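Local coordinates for protein orotidine 5'-phosphate decarboxylase (Streptomyces avermitilis, PDB 3V75) that probably catalyses the decarboxylation of orotidine 5'-phosphate to UMP, the last step of de novo UMP biosynthesis, at residues 174-179 and 185-190; 219-224 and 231-236. All blocks are in the same frame, centred on the assembly; numbering follows the deposited sequence.

Interaction 1 of 2, residues 174-179 and 185-190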
ATOM      1  N   LEU A 174      -8.598  -5.879   3.925  1.00  5.19           N
ATOM      2  CA  LEU A 174      -8.093  -7.248   3.785  1.00  5.40           C
ATOM      3  C   LEU A 174      -8.443  -8.052   5.025  1.00  4.81           C
ATOM      4  O   LEU A 174      -8.155  -7.619   6.151  1.00  6.98           O
ATOM      5  CB  LEU A 174      -6.581  -7.256   3.634  1.00  3.28           C
ATOM      6  CG  LEU A 174      -5.991  -6.441   2.488  1.00  5.19           C
ATOM      7  CD1 LEU A 174      -4.484  -6.530   2.462  1.00  6.62           C
ATOM      8  CD2 LEU A 174      -6.585  -6.901   1.124  1.00  9.03           C
ATOM      9  N   ALA A 175      -9.074  -9.215   4.849  1.00  4.99           N
ATOM     10  CA  ALA A 175      -9.404 -10.057   5.995  1.00  4.67           C
ATOM     11  C   ALA A 175      -8.810 -11.458   5.855  1.00  5.37           C
ATOM     12  O   ALA A 175      -8.008 -11.890   6.669  1.00  5.45           O
ATOM     13  CB  ALA A 175     -10.919 -10.117   6.212  1.00  6.32           C
ATOM     14  N   LEU A 176      -9.208 -12.163   4.794  1.00  3.67           N
ATOM     15  CA  LEU A 176      -8.828 -13.567   4.578  1.00  4.98           C
ATOM     16  C   LEU A 176      -8.423 -13.727   3.112  1.00  6.65           C
ATOM     17  O   LEU A 176      -9.246 -13.536   2.210  1.00  6.59           O
ATOM     18  CB  LEU A 176     -10.024 -14.453   4.874  1.00  4.79           C
ATOM     19  CG  LEU A 176     -10.350 -14.543   6.367  1.00  5.32           C
ATOM     20  CD1 LEU A 176     -11.755 -15.053   6.597  1.00  7.76           C
ATOM     21  CD2 LEU A 176      -9.301 -15.435   7.091  1.00  7.21           C
ATOM     22  N   THR A 177      -7.173 -14.094   2.864  1.00  6.65           N
ATOM     23  CA  THR A 177      -6.698 -14.257   1.481  1.00  7.34           C
ATOM     24  C   THR A 177      -6.204 -15.673   1.229  1.00  6.78           C
ATOM     25  O   THR A 177      -5.817 -16.387   2.160  1.00  8.02           O
ATOM     26  CB  THR A 177      -5.620 -13.218   1.161  1.00  8.45           C
ATOM     27  OG1 THR A 177      -4.524 -13.324   2.103  1.00  7.03           O
ATOM     28  CG2 THR A 177      -6.243 -11.810   1.218  1.00 10.21           C
ATOM     29  N   SER A 178      -6.225 -16.102  -0.046  1.00  9.01           N
ATOM     30  CA  SER A 178      -5.955 -17.504  -0.337  1.00 12.06           C
ATOM     31  C   SER A 178      -4.539 -17.794  -0.768  1.00  9.35           C
ATOM     32  O   SER A 178      -4.213 -18.940  -1.092  1.00 11.97           O
ATOM     33  CB  SER A 178      -6.937 -18.017  -1.392  1.00 13.29           C
ATOM     34  OG  SER A 178      -6.609 -17.411  -2.620  1.00 18.08           O
ATOM     35  N   ASN A 179      -3.649 -16.790  -0.710  1.00  8.56           N
ATOM     36  CA  ASN A 179      -2.244 -17.069  -0.976  1.00  7.94           C
ATOM     37  C   ASN A 179      -1.685 -18.023   0.089  1.00  8.06           C
ATOM     38  O   ASN A 179      -2.248 -18.095   1.192  1.00  9.82           O
ATOM     39  CB  ASN A 179      -1.432 -15.766  -1.071  1.00  6.05           C
ATOM     40  CG  ASN A 179      -1.554 -14.914   0.197  1.00  6.49           C
ATOM     41  OD1 ASN A 179      -2.662 -14.466   0.555  1.00  8.66           O
ATOM     42  ND2 ASN A 179      -0.419 -14.700   0.876  1.00  5.90           N
ATOM     43  N   VAL A 185      -0.410 -14.159   9.374  1.00  5.46           N
ATOM     44  CA  VAL A 185      -0.901 -13.036  10.179  1.00  5.16           C
ATOM     45  C   VAL A 185      -2.393 -13.213  10.461  1.00  4.65           C
ATOM     46  O   VAL A 185      -2.847 -13.008  11.585  1.00  5.07           O
ATOM     47  CB  VAL A 185      -0.658 -11.691   9.457  1.00  4.94           C
ATOM     48  CG1 VAL A 185      -1.254 -10.510  10.278  1.00  6.29           C
ATOM     49  CG2 VAL A 185       0.807 -11.502   9.244  1.00  6.00           C
ATOM     50  N   GLN A 186      -3.169 -13.577   9.450  1.00  4.33           N
ATOM     51  CA  GLN A 186      -4.619 -13.576   9.564  1.00  5.40           C
ATOM     52  C   GLN A 186      -5.124 -14.550  10.626  1.00  4.56           C
ATOM     53  O   GLN A 186      -6.190 -14.333  11.212  1.00  5.49           O
ATOM     54  CB  GLN A 186      -5.241 -13.911   8.179  1.00  4.16           C
ATOM     55  CG  GLN A 186      -4.944 -12.795   7.179  1.00  5.46           C
ATOM     56  CD  GLN A 186      -5.061 -13.192   5.718  1.00  4.30           C
ATOM     57  OE1 GLN A 186      -5.706 -14.187   5.377  1.00  6.46           O
ATOM     58  NE2 GLN A 186      -4.427 -12.412   4.848  1.00  7.41           N
ATOM     59  N   HIS A 187      -4.384 -15.635  10.859  1.00  4.72           N
ATOM     60  CA  HIS A 187      -4.811 -16.660  11.835  1.00  5.29           C
ATOM     61  C   HIS A 187      -4.206 -16.473  13.226  1.00  6.10           C
ATOM     62  O   HIS A 187      -4.488 -17.261  14.136  1.00  7.28           O
ATOM     63  CB  HIS A 187      -4.518 -18.080  11.352  1.00  5.37           C
ATOM     64  CG  HIS A 187      -5.230 -18.425  10.073  1.00  5.71           C
ATOM     65  ND1 HIS A 187      -4.879 -19.528   9.324  1.00  8.99           N
ATOM     66  CD2 HIS A 187      -6.260 -17.827   9.428  1.00  4.76           C
ATOM     67  CE1 HIS A 187      -5.664 -19.585   8.250  1.00  6.85           C
ATOM     68  NE2 HIS A 187      -6.521 -18.581   8.302  1.00  7.01           N
ATOM     69  N   ALA A 188      -3.358 -15.452  13.381  1.00  5.60           N
ATOM     70  CA  ALA A 188      -2.707 -15.205  14.673  1.00  6.04           C
ATOM     71  C   ALA A 188      -3.811 -14.767  15.661  1.00  6.29           C
ATOM     72  O   ALA A 188      -4.759 -14.082  15.284  1.00  6.57           O
ATOM     73  CB  ALA A 188      -1.647 -14.127  14.509  1.00  6.07           C
ATOM     74  N   VAL A 189      -3.678 -15.187  16.916  1.00  6.80           N
ATOM     75  CA  VAL A 189      -4.759 -15.060  17.897  1.00  8.94           C
ATOM     76  C   VAL A 189      -4.519 -13.938  18.932  1.00  7.58           C
ATOM     77  O   VAL A 189      -3.440 -13.847  19.524  1.00  8.02           O
ATOM     78  CB  VAL A 189      -4.977 -16.407  18.622  1.00  8.84           C
ATOM     79  CG1 VAL A 189      -6.055 -16.295  19.715  1.00 11.45           C
ATOM     80  CG2 VAL A 189      -5.410 -17.457  17.580  1.00  9.68           C
ATOM     81  N   ARG A 190      -5.541 -13.097  19.118  1.00  8.84           N
ATOM     82  CA  ARG A 190      -5.492 -12.002  20.098  1.00 10.04           C
ATOM     83  C   ARG A 190      -5.892 -12.462  21.493  1.00 10.90           C
ATOM     84  O   ARG A 190      -6.343 -13.617  21.691  1.00 10.25           O
ATOM     85  CB  ARG A 190      -6.368 -10.832  19.632  1.00  7.80           C
ATOM     86  CG  ARG A 190      -5.992 -10.333  18.240  1.00  8.23           C
ATOM     87  CD  ARG A 190      -6.647  -8.966  17.950  1.00  8.04           C
ATOM     88  NE  ARG A 190      -6.066  -7.951  18.826  1.00  8.21           N
ATOM     89  CZ  ARG A 190      -6.705  -7.330  19.809  1.00 11.08           C
ATOM     90  NH1 ARG A 190      -7.997  -7.598  20.037  1.00 13.86           N
ATOM     91  NH2 ARG A 190      -6.054  -6.451  20.565  1.00 12.95           N
TER
HETATM   92  O   HOH W   1      -6.204 -16.900   4.829  1.00  8.67           O

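Interaction 2 of 2, residues 219-224 and 231-236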
ATOM      1  N   ALA A 219     -15.032  -6.493   3.331  1.00  4.65           N
ATOM      2  CA  ALA A 219     -13.807  -7.258   3.566  1.00  5.10           C
ATOM      3  C   ALA A 219     -13.366  -7.927   2.263  1.00  3.90           C
ATOM      4  O   ALA A 219     -14.213  -8.289   1.437  1.00  5.21           O
ATOM      5  CB  ALA A 219     -14.055  -8.360   4.614  1.00  6.09           C
ATOM      6  N   VAL A 220     -12.061  -8.140   2.116  1.00  4.33           N
ATOM      7  CA  VAL A 220     -11.546  -9.013   1.068  1.00  4.61           C
ATOM      8  C   VAL A 220     -11.475 -10.433   1.664  1.00  4.44           C
ATOM      9  O   VAL A 220     -10.832 -10.649   2.703  1.00  4.64           O
ATOM     10  CB  VAL A 220     -10.159  -8.564   0.571  1.00  4.12           C
ATOM     11  CG1 VAL A 220      -9.683  -9.532  -0.541  1.00  5.48           C
ATOM     12  CG2 VAL A 220     -10.249  -7.098   0.063  1.00  5.25           C
ATOM     13  N   VAL A 221     -12.173 -11.376   1.021  1.00  4.66           N
ATOM     14  CA  VAL A 221     -12.272 -12.770   1.484  1.00  4.07           C
ATOM     15  C   VAL A 221     -12.123 -13.650   0.252  1.00  5.16           C
ATOM     16  O   VAL A 221     -12.993 -13.636  -0.641  1.00  6.12           O
ATOM     17  CB  VAL A 221     -13.638 -13.043   2.122  1.00  6.02           C
ATOM     18  CG1 VAL A 221     -13.732 -14.485   2.642  1.00  7.04           C
ATOM     19  CG2 VAL A 221     -13.866 -12.082   3.296  1.00  7.28           C
ATOM     20  N   GLY A 222     -11.020 -14.377   0.173  1.00  5.51           N
ATOM     21  CA  GLY A 222     -10.720 -15.183  -1.004  1.00  6.84           C
ATOM     22  C   GLY A 222     -11.702 -16.329  -1.211  1.00  8.61           C
ATOM     23  O   GLY A 222     -11.989 -17.089  -0.265  1.00  8.46           O
ATOM     24  N   ALA A 223     -12.220 -16.439  -2.450  1.00  6.83           N
ATOM     25  CA  ALA A 223     -13.260 -17.436  -2.759  1.00  8.96           C
ATOM     26  C   ALA A 223     -12.729 -18.856  -2.770  1.00  7.92           C
ATOM     27  O   ALA A 223     -13.523 -19.802  -2.775  1.00  9.73           O
ATOM     28  CB  ALA A 223     -13.920 -17.141  -4.123  1.00 10.63           C
ATOM     29  N   THR A 224     -11.409 -19.029  -2.851  1.00  7.73           N
ATOM     30  CA  THR A 224     -10.850 -20.383  -2.919  1.00  9.02           C
ATOM     31  C   THR A 224     -10.422 -20.913  -1.547  1.00 10.10           C
ATOM     32  O   THR A 224      -9.858 -22.005  -1.454  1.00 12.05           O
ATOM     33  CB  THR A 224      -9.652 -20.480  -3.892  1.00 10.49           C
ATOM     34  OG1 THR A 224      -8.606 -19.597  -3.460  1.00 12.83           O
ATOM     35  CG2 THR A 224     -10.060 -20.085  -5.313  1.00 13.91           C
ATOM     36  N   TYR A 231     -15.516 -18.589  10.088  1.00  6.10           N
ATOM     37  CA  TYR A 231     -15.641 -17.132  10.238  1.00  5.74           C
ATOM     38  C   TYR A 231     -17.080 -16.689  10.102  1.00  6.56           C
ATOM     39  O   TYR A 231     -17.849 -17.275   9.316  1.00  8.90           O
ATOM     40  CB  TYR A 231     -14.757 -16.412   9.218  1.00  5.76           C
ATOM     41  CG  TYR A 231     -13.319 -16.695   9.511  1.00  5.00           C
ATOM     42  CD1 TYR A 231     -12.633 -15.940  10.483  1.00  5.40           C
ATOM     43  CD2 TYR A 231     -12.655 -17.776   8.915  1.00  5.53           C
ATOM     44  CE1 TYR A 231     -11.306 -16.238  10.817  1.00  5.06           C
ATOM     45  CE2 TYR A 231     -11.327 -18.089   9.250  1.00  5.52           C
ATOM     46  CZ  TYR A 231     -10.654 -17.306  10.188  1.00  4.83           C
ATOM     47  OH  TYR A 231      -9.353 -17.614  10.496  1.00  6.62           O
ATOM     48  N   ASP A 232     -17.447 -15.653  10.853  1.00  6.30           N
ATOM     49  CA  ASP A 232     -18.762 -15.028  10.714  1.00  6.52           C
ATOM     50  C   ASP A 232     -18.691 -13.947   9.644  1.00  8.68           C
ATOM     51  O   ASP A 232     -18.206 -12.833   9.874  1.00  7.96           O
ATOM     52  CB  ASP A 232     -19.191 -14.408  12.047  1.00  9.09           C
ATOM     53  CG  ASP A 232     -20.585 -13.844  11.989  1.00 13.88           C
ATOM     54  OD1 ASP A 232     -21.234 -13.890  10.919  1.00 13.93           O
ATOM     55  OD2 ASP A 232     -21.041 -13.321  13.042  1.00 19.56           O
ATOM     56  N   LEU A 233     -19.151 -14.297   8.451  1.00  7.68           N
ATOM     57  CA  LEU A 233     -19.099 -13.374   7.320  1.00  7.61           C
ATOM     58  C   LEU A 233     -20.348 -12.482   7.234  1.00  9.18           C
ATOM     59  O   LEU A 233     -20.458 -11.680   6.288  1.00 10.19           O
ATOM     60  CB  LEU A 233     -18.915 -14.167   6.007  1.00  8.14           C
ATOM     61  CG  LEU A 233     -17.644 -15.004   5.958  1.00  9.25           C
ATOM     62  CD1 LEU A 233     -17.572 -15.760   4.577  1.00 12.73           C
ATOM     63  CD2 LEU A 233     -16.421 -14.151   6.181  1.00 11.01           C
ATOM     64  N   ASP A 234     -21.262 -12.613   8.201  1.00  9.97           N
ATOM     65  CA  ASP A 234     -22.490 -11.819   8.343  0.50 18.46           C
ATOM     66  C   ASP A 234     -22.070 -10.433   8.843  1.00  9.44           C
ATOM     67  O   ASP A 234     -22.369 -10.145  10.016  1.00 14.57           O
ATOM     68  CB  ASP A 234     -23.411 -12.427   9.440  0.50 12.31           C
ATOM     69  CG  ASP A 234     -24.843 -11.827   9.440  0.50 16.22           C
ATOM     70  OD1 ASP A 234     -25.105 -10.933   8.622  0.50 16.88           O
ATOM     71  OD2 ASP A 234     -25.698 -12.270  10.272  0.50 23.69           O
ATOM     72  N   ILE A 235     -21.383  -9.612   8.053  1.00  8.16           N
ATOM     73  CA  ILE A 235     -20.898  -8.301   8.526  1.00  8.15           C
ATOM     74  C   ILE A 235     -21.732  -7.143   8.004  1.00  7.93           C
ATOM     75  O   ILE A 235     -21.390  -5.975   8.226  1.00  7.34           O
ATOM     76  CB  ILE A 235     -19.413  -8.084   8.160  1.00  8.26           C
ATOM     77  CG1 ILE A 235     -19.217  -8.091   6.645  1.00  7.69           C
ATOM     78  CG2 ILE A 235     -18.571  -9.162   8.839  1.00 10.86           C
ATOM     79  CD1 ILE A 235     -17.855  -7.579   6.174  1.00 10.49           C
ATOM     80  N   ASN A 236     -22.838  -7.447   7.335  1.00  8.16           N
ATOM     81  CA  ASN A 236     -23.677  -6.405   6.712  1.00  9.38           C
ATOM     82  C   ASN A 236     -22.849  -5.467   5.836  1.00  8.81           C
ATOM     83  O   ASN A 236     -23.092  -4.235   5.764  1.00  8.54           O
ATOM     84  CB  ASN A 236     -24.514  -5.612   7.731  1.00  8.00           C
ATOM     85  CG  ASN A 236     -25.541  -4.744   7.053  1.00 10.50           C
ATOM     86  OD1 ASN A 236     -26.107  -5.148   6.020  1.00 12.48           O
ATOM     87  ND2 ASN A 236     -25.762  -3.534   7.567  1.00 12.67           N
TER

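Interaction 1 of 2, residues 174-179 and 185-190
Gln186 turns its side-chain amide onto Thr177, where strand 170-176 of the TIM barrel runs out into its C-terminal loop, the end at which such barrels carry their active site. Two hydrogen bonds join the pair. OE1 of Gln186 accepts from the backbone N of Thr177 at 2.9 Å, with the donor tilted 30° from the carbonyl plane. NE2 of Gln186 donates almost straight (170°) and within its own amide plane to OG1 of Thr177, also at 2.9 Å. Held at both ends, the amide has its flip settled. The hydroxyl in turn donates a hydrogen bond to OD1 of Asn179, 2.7 Å from OG1, so a donor chain runs from glutamine through threonine to asparagine; Asn179 also bonds Glu181 and Leu152 O of the second subunit.

Beyond these bonds the segments meet by van der Waals contact. With CG anti to its carbonyl carbon (chi1 -66°) and the chain extended beyond, Gln186 lays CG against Ala175 O at 3.2 Å, an oxygen hydrogen-bonded to Tyr151 OH of the second subunit. Leu176 CD2 comes to the edge of the His187 ring, near its plane. Thr177 lies about 6 Å from Lys119, the predicted proton donor, measured between side chains. A water donates to both Thr177 O (2.7 Å) and Gln186 OE1 (2.8 Å), giving that amide oxygen a second donor.

Interaction 2 of 2, residues 219-224 and 231-236
Ile235 and Leu233 set their terminal methyls against Ala219 and Val221, alternate residues on the outward face of strand 217-221 in the TIM barrel. The second segment belongs to the long connection between this strand and strand 239-241, and it supplies apolar cover where the barrel wall meets its surrounding layer. Two methyl contacts carry the pairing. The closer is at Ala219: CD1 of Ile235 stands 4.2 Å from CB of Ala219 and equally far from the backbone N of that residue, so one methyl rests against both side chain and main chain. CG1 of Ile235 lies between its own backbone N and carbonyl carbon (chi1 62°), with CD1 carried onward by a nearly extended chi2 of 167°. Further along the strand, CG2 of Val221 faces CD2 of Leu233 at 4.4 Å, a looser touch.

Neighbours complete the buried side: Leu201 and Leu204 of helix 196-207 touch Ala219, while Phe258 of helix 254-258 touches both Val221 and Leu233, bridging the two segments.

The other side of the loop is polar and open to solvent. Exposed Asp232 forms an Asx turn: its OD1 accepts from the backbone N of Asp234 at 3.0 Å, met from above the carboxylate plane and bent to 147°. Asp234, also exposed, is the centre of an inverse gamma turn, whose bond from Ile235 N to Leu233 O is weak. Along these turns the aspartates are exposed while Leu233 and Ile235 are buried. Asn236, next in the chain, bonds Asn208 O and Glu211 O. Since only methyl groups and one backbone nitrogen meet across the segments, their mutual hold is by van der Waals contact and burial, without directional bonds.

From the N terminus, strand 170-176 comes first; interaction 1 closes the short loop beyond it by bringing 185-190, at the end of helix 183-186, back beside the strand exit. The chain then passes through helix 196-207 into strand 217-221, and interaction 2 closes a second loop when 231-236 returns along that strand's outer face before strand 239-241. The two loops follow in series, neither nested nor crossed. Their strands are parallel neighbours in the barrel, joined where Leu176 N meets Val220 O (3.0 Å) and Leu176 O meets Gly222 N (2.8 Å). Tyr231 packs on His187, so the returning segments touch as well. Interaction 1 borders the second subunit; interaction 2 does not.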